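Local coordinates for probable conserved lipoprotein LpqN (Mycobacterium tuberculosis, PDB 6MNA), which takes part in cell envelope biogenesis, interacts with the periplasmic loops of the mycolate transporters MmpL3 and MmpL11, and is required for intracellular survival as a virulence factor, at residues D86-D91 against A217-E222; D117-V122 against T210-D215; V183-V188 against V198-A203. All coordinates share one frame; numbering follows the deposited sequence.

Contact 1: D86-D91 against A217-E222; sequences DLPVPD and ANVIDE. With U2D (6-O-decanoyl-alpha-D-glucopyranose), chain B.
Leu-87 is the first residue of 86-91 to meet the helix segment 217-222. Just before it, Asp-86 ends strand 84-86 and pairs through its backbone with Thr-225 in a small two-stranded sheet. The CB of Leu-87 does not face the helix, but the branch tip CD1 reaches CG2 of Ile-220 at 4.3 Å. This is a loose apolar touch.

Pro-88 comes next and directs its ring at the helix. The ring carbon CG lies 3.8 Å from CA of Ile-220. The same atom touches two side chains: CG1 of Val-219 at 3.9 Å and CG1 of Ile-220. The Pro-88 ring and the Ile-220 side chain cross at about a right angle.

Pro-90 faces the helix again. Its CG rests 3.9 Å from CB of Val-219, and its CB is near CG2 of the same valine. Val-219 holds CG1 anti to the backbone N (chi1 179°). That methyl lies against both prolines, while CG2 meets Pro-90.

Ile-220 lies between loop and ligand. With CG1 anti to the carbonyl carbon (chi1 -72°), that branch meets Pro-88. CG2 is near both Leu-87 and the terminal carbon CBG of the bound decanoyl glucose, the latter 4.1 Å away. Ala-217 also faces the lipid, with CB 3.5 Å from CBC.

Across the contact the interactions are apolar. The contact therefore rests on van der Waals fit and burial of apolar surface. The loop covers one flank of the helix, and another flank borders the acyl chain.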
loop_
_atom_site.group_PDB
_atom_site.type_symbol
_atom_site.label_atom_id
_atom_site.label_comp_id
_atom_site.label_asym_id
_atom_site.label_seq_id
_atom_site.Cartn_x
_atom_site.Cartn_y
_atom_site.Cartn_z
ATOM N N ASP A 86 12.010 -6.318 2.314
ATOM C CA ASP A 86 11.793 -7.668 2.825
ATOM C C ASP A 86 10.503 -7.639 3.638
ATOM O O ASP A 86 10.509 -7.267 4.813
ATOM C CB ASP A 86 12.982 -8.125 3.664
ATOM C CG ASP A 86 12.867 -9.584 4.114
ATOM O OD1 ASP A 86 11.999 -10.318 3.585
ATOM O OD2 ASP A 86 13.649 -9.994 5.002
ATOM N N LEU A 87 9.407 -8.008 3.001
ATOM C CA LEU A 87 8.102 -8.100 3.641
ATOM C C LEU A 87 7.874 -9.525 4.121
ATOM O O LEU A 87 8.059 -10.472 3.345
ATOM C CB LEU A 87 6.981 -7.738 2.683
ATOM C CG LEU A 87 6.519 -6.293 2.416
ATOM C CD1 LEU A 87 6.925 -5.301 3.486
ATOM C CD2 LEU A 87 6.974 -5.835 1.059
ATOM N N PRO A 88 7.424 -9.697 5.349
ATOM C CA PRO A 88 7.183 -11.039 5.864
ATOM C C PRO A 88 5.908 -11.622 5.291
ATOM O O PRO A 88 5.000 -10.915 4.850
ATOM C CB PRO A 88 7.032 -10.792 7.363
ATOM C CG PRO A 88 6.260 -9.485 7.380
ATOM C CD PRO A 88 6.872 -8.668 6.254
ATOM N N VAL A 89 5.831 -12.941 5.349
ATOM C CA VAL A 89 4.613 -13.656 5.007
ATOM C C VAL A 89 4.039 -14.194 6.319
ATOM O O VAL A 89 4.601 -15.141 6.876
ATOM C CB VAL A 89 4.878 -14.793 4.013
ATOM C CG1 VAL A 89 3.579 -15.498 3.692
ATOM C CG2 VAL A 89 5.556 -14.266 2.726
ATOM N N PRO A 90 2.967 -13.607 6.861
ATOM C CA PRO A 90 2.445 -14.084 8.147
ATOM C C PRO A 90 1.937 -15.515 8.049
ATOM O O PRO A 90 1.663 -16.040 6.969
ATOM C CB PRO A 90 1.299 -13.112 8.455
ATOM C CG PRO A 90 1.550 -11.905 7.611
ATOM C CD PRO A 90 2.241 -12.417 6.377
ATOM N N ASP A 91 1.796 -16.143 9.208
ATOM C CA ASP A 91 1.304 -17.515 9.244
ATOM C C ASP A 91 -0.121 -17.612 8.711
ATOM O O ASP A 91 -0.953 -16.730 8.925
ATOM C CB ASP A 91 1.372 -18.045 10.668
ATOM C CG ASP A 91 2.791 -18.154 11.167
ATOM O OD1 ASP A 91 3.682 -18.404 10.329
ATOM O OD2 ASP A 91 3.019 -17.985 12.386
ATOM N N ALA A 217 -1.351 -7.070 9.246
ATOM C CA ALA A 217 -0.713 -5.758 9.203
ATOM C C ALA A 217 0.255 -5.569 10.361
ATOM O O ALA A 217 1.272 -4.879 10.215
ATOM C CB ALA A 217 -1.770 -4.655 9.223
ATOM N N ASN A 218 -0.043 -6.159 11.516
ATOM C CA ASN A 218 0.872 -6.085 12.646
ATOM C C ASN A 218 2.191 -6.758 12.336
ATOM O O ASN A 218 3.253 -6.273 12.730
ATOM C CB ASN A 218 0.279 -6.767 13.871
ATOM C CG ASN A 218 -0.829 -5.984 14.481
ATOM O OD1 ASN A 218 -0.717 -4.771 14.638
ATOM N ND2 ASN A 218 -1.920 -6.667 14.835
ATOM N N VAL A 219 2.130 -7.914 11.685
ATOM C CA VAL A 219 3.337 -8.653 11.364
ATOM C C VAL A 219 4.201 -7.843 10.412
ATOM O O VAL A 219 5.414 -7.703 10.596
ATOM C CB VAL A 219 2.958 -10.009 10.755
ATOM C CG1 VAL A 219 4.194 -10.775 10.400
ATOM C CG2 VAL A 219 2.070 -10.800 11.731
ATOM N N ILE A 220 3.567 -7.291 9.385
ATOM C CA ILE A 220 4.277 -6.466 8.417
ATOM C C ILE A 220 4.958 -5.296 9.106
ATOM O O ILE A 220 6.144 -5.035 8.882
ATOM C CB ILE A 220 3.300 -6.013 7.322
ATOM C CG1 ILE A 220 2.968 -7.212 6.440
ATOM C CG2 ILE A 220 3.876 -4.862 6.522
ATOM C CD1 ILE A 220 1.736 -7.026 5.616
ATOM N N ASP A 221 4.235 -4.578 9.968
ATOM C CA ASP A 221 4.834 -3.409 10.616
ATOM C C ASP A 221 6.014 -3.812 11.500
ATOM O O ASP A 221 7.009 -3.083 11.598
ATOM C CB ASP A 221 3.777 -2.661 11.440
ATOM C CG ASP A 221 2.656 -2.037 10.577
ATOM O OD1 ASP A 221 2.699 -2.110 9.321
ATOM O OD2 ASP A 221 1.720 -1.461 11.163
ATOM N N GLU A 222 5.940 -4.988 12.117
ATOM C CA GLU A 222 6.960 -5.391 13.077
ATOM C C GLU A 222 8.242 -5.849 12.392
ATOM O O GLU A 222 9.339 -5.612 12.911
ATOM C CB GLU A 222 6.435 -6.523 13.974
ATOM C CG GLU A 222 5.512 -6.102 15.132
ATOM C CD GLU A 222 5.113 -7.286 16.036
ATOM O OE1 GLU A 222 4.968 -7.088 17.267
ATOM O OE2 GLU A 222 4.953 -8.416 15.512
HETATM C C1 U2D B . -11.127 1.567 10.834
HETATM C C2 U2D B . -10.598 2.971 11.347
HETATM C C3 U2D B . -9.042 2.972 11.488
HETATM C C4 U2D B . -8.683 1.555 11.838
HETATM C C5 U2D B . -8.951 0.814 10.472
HETATM C C6 U2D B . -8.926 -0.701 10.528
HETATM C CAX U2D B . -7.476 -1.466 8.781
HETATM C CAY U2D B . -7.410 -2.981 8.843
HETATM C CAZ U2D B . -5.995 -3.484 9.124
HETATM C CBA U2D B . -5.099 -3.430 7.900
HETATM C CBB U2D B . -4.075 -2.261 7.947
HETATM C CBC U2D B . -3.238 -2.625 6.719
HETATM C CBD U2D B . -2.315 -1.475 6.429
HETATM C CBE U2D B . -1.688 -1.759 5.014
HETATM C CBF U2D B . -0.891 -3.047 5.143
HETATM C CBG U2D B . 0.216 -2.945 6.227
HETATM O O11 U2D B . -6.478 -0.907 9.637
HETATM O O2 U2D B . -10.950 4.068 10.483
HETATM O O3 U2D B . -8.558 3.975 12.422
HETATM O O4 U2D B . -7.313 1.414 12.259
HETATM O O5 U2D B . -10.245 1.108 9.837
HETATM O O6 U2D B . -8.812 -1.086 9.153
#

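Contact 2: D117-V122 against T210-D215; sequences DPPTIV and TMTLMD. With U2D (6-O-decanoyl-alpha-D-glucopyranose), chain B.
Pro-119 and Leu-213 bring the two backbones nearest, with CA atoms 6.6 Å apart, where the chain enters strand 120-130 and runs beside the first turns of helix 210-223.

Pro-119 presents its ring to the helix. Ring carbon CG touches the methyl CG2 of Thr-212 at 4.1 Å, and the two side chains meet at a slant. With OG1 anti to the carbonyl carbon (chi1 -61°), Thr-212 has its methyl CG2 anti to the backbone N, turned to the proline. CB of Pro-119 lies 4.3 Å from CD2 of Leu-213, a looser touch.

Leu-213 contributes the largest share of the contact. Its CB does not head for the strand, but the branch end bends over to it. CD2 sits 4.0 Å from CG1 of Ile-121 and 3.9 Å from the backbone O of Thr-120. One methyl thus meets the proline, the strand backbone and the isoleucine. Thr-120 turns its own side chain away from the helix. Trp-93 of strand 93-96 packs on Pro-119, Thr-212 and Leu-213, and Ala-205 of strand 195-206 also touches Pro-119 and Leu-213.

Ile-121 joins the protein core to the ligand. CG1 faces Leu-213, while CG2 is 4.0 Å from CBF of the decanoyl chain. Met-214 lies on the side of the helix turned from the strand. Its CG is 3.4 Å from CAZ, close to the ester end of the acyl group.

The arrangement is a helix packed on an antiparallel sheet, consistent with the Mog1p/PsbP-like alpha-beta fold of the family. Here the seam between helix and sheet forms part of the wall of an acyl-chain site.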
loop_
_atom_site.group_PDB
_atom_site.type_symbol
_atom_site.label_atom_id
_atom_site.label_comp_id
_atom_site.label_asym_id
_atom_site.label_seq_id
_atom_site.Cartn_x
_atom_site.Cartn_y
_atom_site.Cartn_z
ATOM N N ASP A 117 -13.083 -14.480 -2.737
ATOM C CA ASP A 117 -12.919 -13.119 -2.221
ATOM C C ASP A 117 -12.143 -13.198 -0.911
ATOM O O ASP A 117 -12.679 -12.865 0.165
ATOM C CB ASP A 117 -14.270 -12.439 -2.041
ATOM C CG ASP A 117 -14.160 -10.931 -1.837
ATOM O OD1 ASP A 117 -13.036 -10.374 -1.906
ATOM O OD2 ASP A 117 -15.225 -10.312 -1.617
ATOM N N PRO A 118 -10.895 -13.641 -0.957
ATOM C CA PRO A 118 -10.135 -13.816 0.267
ATOM C C PRO A 118 -9.472 -12.512 0.681
ATOM O O PRO A 118 -9.235 -11.645 -0.172
ATOM C CB PRO A 118 -9.086 -14.868 -0.118
ATOM C CG PRO A 118 -8.801 -14.545 -1.567
ATOM C CD PRO A 118 -10.160 -14.171 -2.134
ATOM N N PRO A 119 -9.150 -12.369 1.978
ATOM C CA PRO A 119 -8.326 -11.242 2.431
ATOM C C PRO A 119 -7.012 -11.223 1.674
ATOM O O PRO A 119 -6.369 -12.253 1.509
ATOM C CB PRO A 119 -8.072 -11.537 3.910
ATOM C CG PRO A 119 -9.014 -12.617 4.289
ATOM C CD PRO A 119 -9.438 -13.329 3.049
ATOM N N THR A 120 -6.598 -10.036 1.258
ATOM C CA THR A 120 -5.341 -9.895 0.537
ATOM C C THR A 120 -4.658 -8.580 0.911
ATOM O O THR A 120 -5.309 -7.562 1.151
ATOM C CB THR A 120 -5.531 -9.904 -0.986
ATOM O OG1 THR A 120 -6.243 -8.726 -1.391
ATOM C CG2 THR A 120 -6.296 -11.145 -1.461
ATOM N N ILE A 121 -3.330 -8.599 0.849
ATOM C CA ILE A 121 -2.536 -7.388 0.955
ATOM C C ILE A 121 -1.543 -7.450 -0.206
ATOM O O ILE A 121 -0.800 -8.425 -0.342
ATOM C CB ILE A 121 -1.812 -7.279 2.291
ATOM C CG1 ILE A 121 -2.802 -7.442 3.457
ATOM C CG2 ILE A 121 -1.075 -5.950 2.348
ATOM C CD1 ILE A 121 -2.141 -7.411 4.788
ATOM N N VAL A 122 -1.615 -6.460 -1.066
ATOM C CA VAL A 122 -0.875 -6.389 -2.309
ATOM C C VAL A 122 0.108 -5.237 -2.185
ATOM O O VAL A 122 -0.217 -4.182 -1.645
ATOM C CB VAL A 122 -1.860 -6.190 -3.473
ATOM C CG1 VAL A 122 -1.232 -5.445 -4.594
ATOM C CG2 VAL A 122 -2.426 -7.568 -3.905
ATOM N N THR A 210 -12.219 -8.421 8.940
ATOM C CA THR A 210 -11.389 -7.293 9.360
ATOM C C THR A 210 -10.262 -7.737 10.276
ATOM O O THR A 210 -9.127 -7.259 10.153
ATOM C CB THR A 210 -12.241 -6.226 10.063
ATOM O OG1 THR A 210 -13.177 -5.684 9.133
ATOM C CG2 THR A 210 -11.351 -5.073 10.599
ATOM N N MET A 211 -10.537 -8.631 11.220
ATOM C CA MET A 211 -9.510 -8.872 12.232
ATOM C C MET A 211 -8.358 -9.661 11.630
ATOM O O MET A 211 -7.209 -9.510 12.059
ATOM C CB MET A 211 -10.074 -9.598 13.463
ATOM C CG MET A 211 -11.188 -8.834 14.211
ATOM S SD MET A 211 -10.664 -7.176 14.707
ATOM C CE MET A 211 -9.476 -7.555 16.003
ATOM N N THR A 212 -8.658 -10.483 10.616
ATOM C CA THR A 212 -7.616 -11.200 9.873
ATOM C C THR A 212 -6.678 -10.239 9.170
ATOM O O THR A 212 -5.457 -10.431 9.191
ATOM C CB THR A 212 -8.271 -12.152 8.878
ATOM O OG1 THR A 212 -9.068 -13.085 9.611
ATOM C CG2 THR A 212 -7.213 -12.888 8.001
ATOM N N LEU A 213 -7.215 -9.181 8.559
ATOM C CA LEU A 213 -6.344 -8.184 7.959
ATOM C C LEU A 213 -5.485 -7.513 9.012
ATOM O O LEU A 213 -4.288 -7.318 8.802
ATOM C CB LEU A 213 -7.121 -7.106 7.214
ATOM C CG LEU A 213 -7.625 -7.220 5.804
ATOM C CD1 LEU A 213 -8.202 -5.887 5.439
ATOM C CD2 LEU A 213 -6.540 -7.634 4.810
ATOM N N MET A 214 -6.099 -7.087 10.130
ATOM C CA MET A 214 -5.350 -6.368 11.157
ATOM C C MET A 214 -4.193 -7.192 11.710
ATOM O O MET A 214 -3.112 -6.656 11.993
ATOM C CB MET A 214 -6.292 -5.954 12.298
ATOM C CG MET A 214 -7.432 -5.034 11.844
ATOM S SD MET A 214 -8.438 -4.500 13.256
ATOM C CE MET A 214 -7.374 -3.197 13.870
ATOM N N ASP A 215 -4.393 -8.495 11.895
ATOM C CA ASP A 215 -3.296 -9.317 12.392
ATOM C C ASP A 215 -2.133 -9.300 11.404
ATOM O O ASP A 215 -0.983 -9.084 11.786
ATOM C CB ASP A 215 -3.777 -10.743 12.653
ATOM C CG ASP A 215 -4.747 -10.828 13.830
ATOM O OD1 ASP A 215 -4.571 -10.074 14.810
ATOM O OD2 ASP A 215 -5.692 -11.649 13.772
HETATM C C1 U2D B . -11.127 1.567 10.834
HETATM C C2 U2D B . -10.598 2.971 11.347
HETATM C C3 U2D B . -9.042 2.972 11.488
HETATM C C4 U2D B . -8.683 1.555 11.838
HETATM C C5 U2D B . -8.951 0.814 10.472
HETATM C C6 U2D B . -8.926 -0.701 10.528
HETATM C CAX U2D B . -7.476 -1.466 8.781
HETATM C CAY U2D B . -7.410 -2.981 8.843
HETATM C CAZ U2D B . -5.995 -3.484 9.124
HETATM C CBA U2D B . -5.099 -3.430 7.900
HETATM C CBB U2D B . -4.075 -2.261 7.947
HETATM C CBC U2D B . -3.238 -2.625 6.719
HETATM C CBD U2D B . -2.315 -1.475 6.429
HETATM C CBE U2D B . -1.688 -1.759 5.014
HETATM C CBF U2D B . -0.891 -3.047 5.143
HETATM C CBG U2D B . 0.216 -2.945 6.227
HETATM O O11 U2D B . -6.478 -0.907 9.637
HETATM O O2 U2D B . -10.950 4.068 10.483
HETATM O O3 U2D B . -8.558 3.975 12.422
HETATM O O4 U2D B . -7.313 1.414 12.259
HETATM O O5 U2D B . -10.245 1.108 9.837
HETATM O O6 U2D B . -8.812 -1.086 9.153
#

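Contact 3: V183-V188 against V198-A203; sequences VAQKTV and VLQLNA. With U2D (6-O-decanoyl-alpha-D-glucopyranose), chain B.
Gln-185 and Asn-202 share a side-chain hydrogen bond, from NE2 to OD1, of 2.7 Å. Gln-185 is extended, with CG anti to the backbone N (chi1 179°), carrying its amide alongside Asn-202. Their amide planes are 38° apart, and the N-H to OD1 angle is 153°. Gln-185 NE2 also bonds to Glu-144. Two residues further along, on the same face, Gln-200 NE2 donates to Thr-187 OG1 at 2.9 Å. This bond is straighter, and OG1 lies in the amide plane. A water accepts from Gln-200 NE2 and lies within hydrogen-bonding distance of Gln-185 OE1.

The backbones form an antiparallel pair. Ala-184 with Ala-203, Lys-186 with Leu-201 and Val-188 with Leu-199 are hydrogen-bonded pairs, each with two N-H to O bonds. The glutamine-asparagine and threonine-glutamine pairs alternate with them.

Opposite this polar row, the other face is largely apolar. Val-188 CG2 meets Leu-199 CD2 at 4.1 Å. Ala-184 CB lies 3.4 Å from CBB of the acyl chain, Ala-203 CB 3.9 Å from CBC, and Leu-201 CB 3.9 Å from CBF. The alanines border the middle of the decanoyl chain. Lys-186 extends past the chain, and its NZ bonds to Thr-161 O.

The segments belong to the hairpin of strands 179-192 and 195-206. Strand 165-176 flanks the first strand and strand 120-130 the second, while helix 210-223 lies across the lipid from the alanine face.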
loop_
_atom_site.group_PDB
_atom_site.type_symbol
_atom_site.label_atom_id
_atom_site.label_comp_id
_atom_site.label_asym_id
_atom_site.label_seq_id
_atom_site.Cartn_x
_atom_site.Cartn_y
_atom_site.Cartn_z
ATOM N N VAL A 183 -10.727 -1.701 4.057
ATOM C CA VAL A 183 -9.580 -1.412 3.171
ATOM C C VAL A 183 -8.591 -0.588 3.973
ATOM O O VAL A 183 -8.961 0.180 4.874
ATOM C CB VAL A 183 -10.063 -0.693 1.917
ATOM C CG1 VAL A 183 -10.728 0.658 2.265
ATOM C CG2 VAL A 183 -8.920 -0.533 0.894
ATOM N N ALA A 184 -7.316 -0.768 3.669
ATOM C CA ALA A 184 -6.325 0.071 4.311
ATOM C C ALA A 184 -5.171 0.202 3.338
ATOM O O ALA A 184 -4.960 -0.660 2.481
ATOM C CB ALA A 184 -5.836 -0.490 5.636
ATOM N N GLN A 185 -4.443 1.297 3.478
ATOM C CA GLN A 185 -3.281 1.517 2.634
ATOM C C GLN A 185 -2.180 2.147 3.481
ATOM O O GLN A 185 -2.428 3.124 4.192
ATOM C CB GLN A 185 -3.639 2.398 1.466
ATOM C CG GLN A 185 -2.471 2.668 0.571
ATOM C CD GLN A 185 -2.853 3.552 -0.563
ATOM O OE1 GLN A 185 -3.152 4.730 -0.371
ATOM N NE2 GLN A 185 -2.816 3.002 -1.775
ATOM N N LYS A 186 -0.994 1.546 3.443
ATOM C CA LYS A 186 0.209 2.174 3.982
ATOM C C LYS A 186 1.088 2.604 2.820
ATOM O O LYS A 186 1.361 1.811 1.908
ATOM C CB LYS A 186 0.951 1.226 4.914
ATOM C CG LYS A 186 2.164 1.853 5.611
ATOM C CD LYS A 186 2.702 0.920 6.725
ATOM C CE LYS A 186 3.311 1.733 7.863
ATOM N NZ LYS A 186 3.705 0.936 9.060
ATOM N N THR A 187 1.505 3.867 2.839
ATOM C CA THR A 187 2.392 4.418 1.821
ATOM C C THR A 187 3.718 4.729 2.495
ATOM O O THR A 187 3.743 5.379 3.540
ATOM C CB THR A 187 1.800 5.698 1.207
ATOM O OG1 THR A 187 0.526 5.417 0.575
ATOM C CG2 THR A 187 2.724 6.324 0.172
ATOM N N VAL A 188 4.811 4.237 1.920
ATOM C CA VAL A 188 6.139 4.465 2.478
ATOM C C VAL A 188 6.954 5.207 1.433
ATOM O O VAL A 188 6.984 4.795 0.267
ATOM C CB VAL A 188 6.871 3.159 2.837
ATOM C CG1 VAL A 188 8.137 3.488 3.575
ATOM C CG2 VAL A 188 6.010 2.179 3.583
ATOM N N VAL A 198 8.332 4.834 -3.880
ATOM C CA VAL A 198 7.092 4.849 -3.102
ATOM C C VAL A 198 6.535 3.439 -3.080
ATOM O O VAL A 198 6.217 2.869 -4.144
ATOM C CB VAL A 198 6.062 5.807 -3.688
ATOM C CG1 VAL A 198 4.775 5.773 -2.843
ATOM C CG2 VAL A 198 6.637 7.207 -3.841
ATOM N N LEU A 199 6.426 2.883 -1.886
ATOM C CA LEU A 199 5.860 1.572 -1.648
ATOM C C LEU A 199 4.440 1.798 -1.172
ATOM O O LEU A 199 4.231 2.542 -0.218
ATOM C CB LEU A 199 6.595 0.828 -0.559
ATOM C CG LEU A 199 6.057 -0.544 -0.162
ATOM C CD1 LEU A 199 6.243 -1.543 -1.285
ATOM C CD2 LEU A 199 6.777 -0.993 1.062
ATOM N N GLN A 200 3.485 1.130 -1.798
ATOM C CA GLN A 200 2.125 1.132 -1.251
ATOM C C GLN A 200 1.737 -0.300 -0.925
ATOM O O GLN A 200 1.972 -1.225 -1.711
ATOM C CB GLN A 200 1.152 1.772 -2.195
ATOM C CG GLN A 200 1.445 3.273 -2.397
ATOM C CD GLN A 200 0.303 4.056 -2.997
ATOM O OE1 GLN A 200 -0.109 3.805 -4.116
ATOM N NE2 GLN A 200 -0.217 5.019 -2.242
ATOM N N LEU A 201 1.143 -0.471 0.247
ATOM C CA LEU A 201 0.653 -1.762 0.720
ATOM C C LEU A 201 -0.854 -1.627 0.838
ATOM O O LEU A 201 -1.331 -0.819 1.643
ATOM C CB LEU A 201 1.295 -2.144 2.022
ATOM C CG LEU A 201 2.808 -2.156 2.092
ATOM C CD1 LEU A 201 3.304 -2.511 3.445
ATOM C CD2 LEU A 201 3.279 -3.129 1.082
ATOM N N ASN A 202 -1.595 -2.363 -0.000
ATOM C CA ASN A 202 -3.033 -2.196 -0.155
ATOM C C ASN A 202 -3.747 -3.416 0.411
ATOM O O ASN A 202 -3.670 -4.506 -0.159
ATOM C CB ASN A 202 -3.417 -2.024 -1.619
ATOM C CG ASN A 202 -2.873 -0.751 -2.224
ATOM O OD1 ASN A 202 -2.783 0.267 -1.555
ATOM N ND2 ASN A 202 -2.538 -0.798 -3.495
ATOM N N ALA A 203 -4.518 -3.224 1.462
ATOM C CA ALA A 203 -5.145 -4.341 2.146
ATOM C C ALA A 203 -6.637 -4.259 1.898
ATOM O O ALA A 203 -7.219 -3.157 1.883
ATOM C CB ALA A 203 -4.818 -4.330 3.635
HETATM C C1 U2D B . -11.127 1.567 10.834
HETATM C C2 U2D B . -10.598 2.971 11.347
HETATM C C3 U2D B . -9.042 2.972 11.488
HETATM C C4 U2D B . -8.683 1.555 11.838
HETATM C C5 U2D B . -8.951 0.814 10.472
HETATM C C6 U2D B . -8.926 -0.701 10.528
HETATM C CAX U2D B . -7.476 -1.466 8.781
HETATM C CAY U2D B . -7.410 -2.981 8.843
HETATM C CAZ U2D B . -5.995 -3.484 9.124
HETATM C CBA U2D B . -5.099 -3.430 7.900
HETATM C CBB U2D B . -4.075 -2.261 7.947
HETATM C CBC U2D B . -3.238 -2.625 6.719
HETATM C CBD U2D B . -2.315 -1.475 6.429
HETATM C CBE U2D B . -1.688 -1.759 5.014
HETATM C CBF U2D B . -0.891 -3.047 5.143
HETATM C CBG U2D B . 0.216 -2.945 6.227
HETATM O O11 U2D B . -6.478 -0.907 9.637
HETATM O O2 U2D B . -10.950 4.068 10.483
HETATM O O3 U2D B . -8.558 3.975 12.422
HETATM O O4 U2D B . -7.313 1.414 12.259
HETATM O O5 U2D B . -10.245 1.108 9.837
HETATM O O6 U2D B . -8.812 -1.086 9.153
HETATM O O HOH W 1 -2.522 6.652 -2.634
#

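In the fold
From the N terminus, the 86-91 loop comes first, and contact 1 joins it to the late turns of helix 210-223. This closes the longest loop of the three. Contact 2 lies within that span, tying the start of strand 120-130 to the first turns of the same helix. Contact 3 lies within both, as the local hairpin that leads into the helix. Strand 120-130 pairs with strand 195-206, so contacts 2 and 3 share one sheet. Ile-220 and Ile-121 pack together between contacts 1 and 2, and Ile-220 also meets Leu-201 of contact 3. All three contacts border the same decanoyl chain.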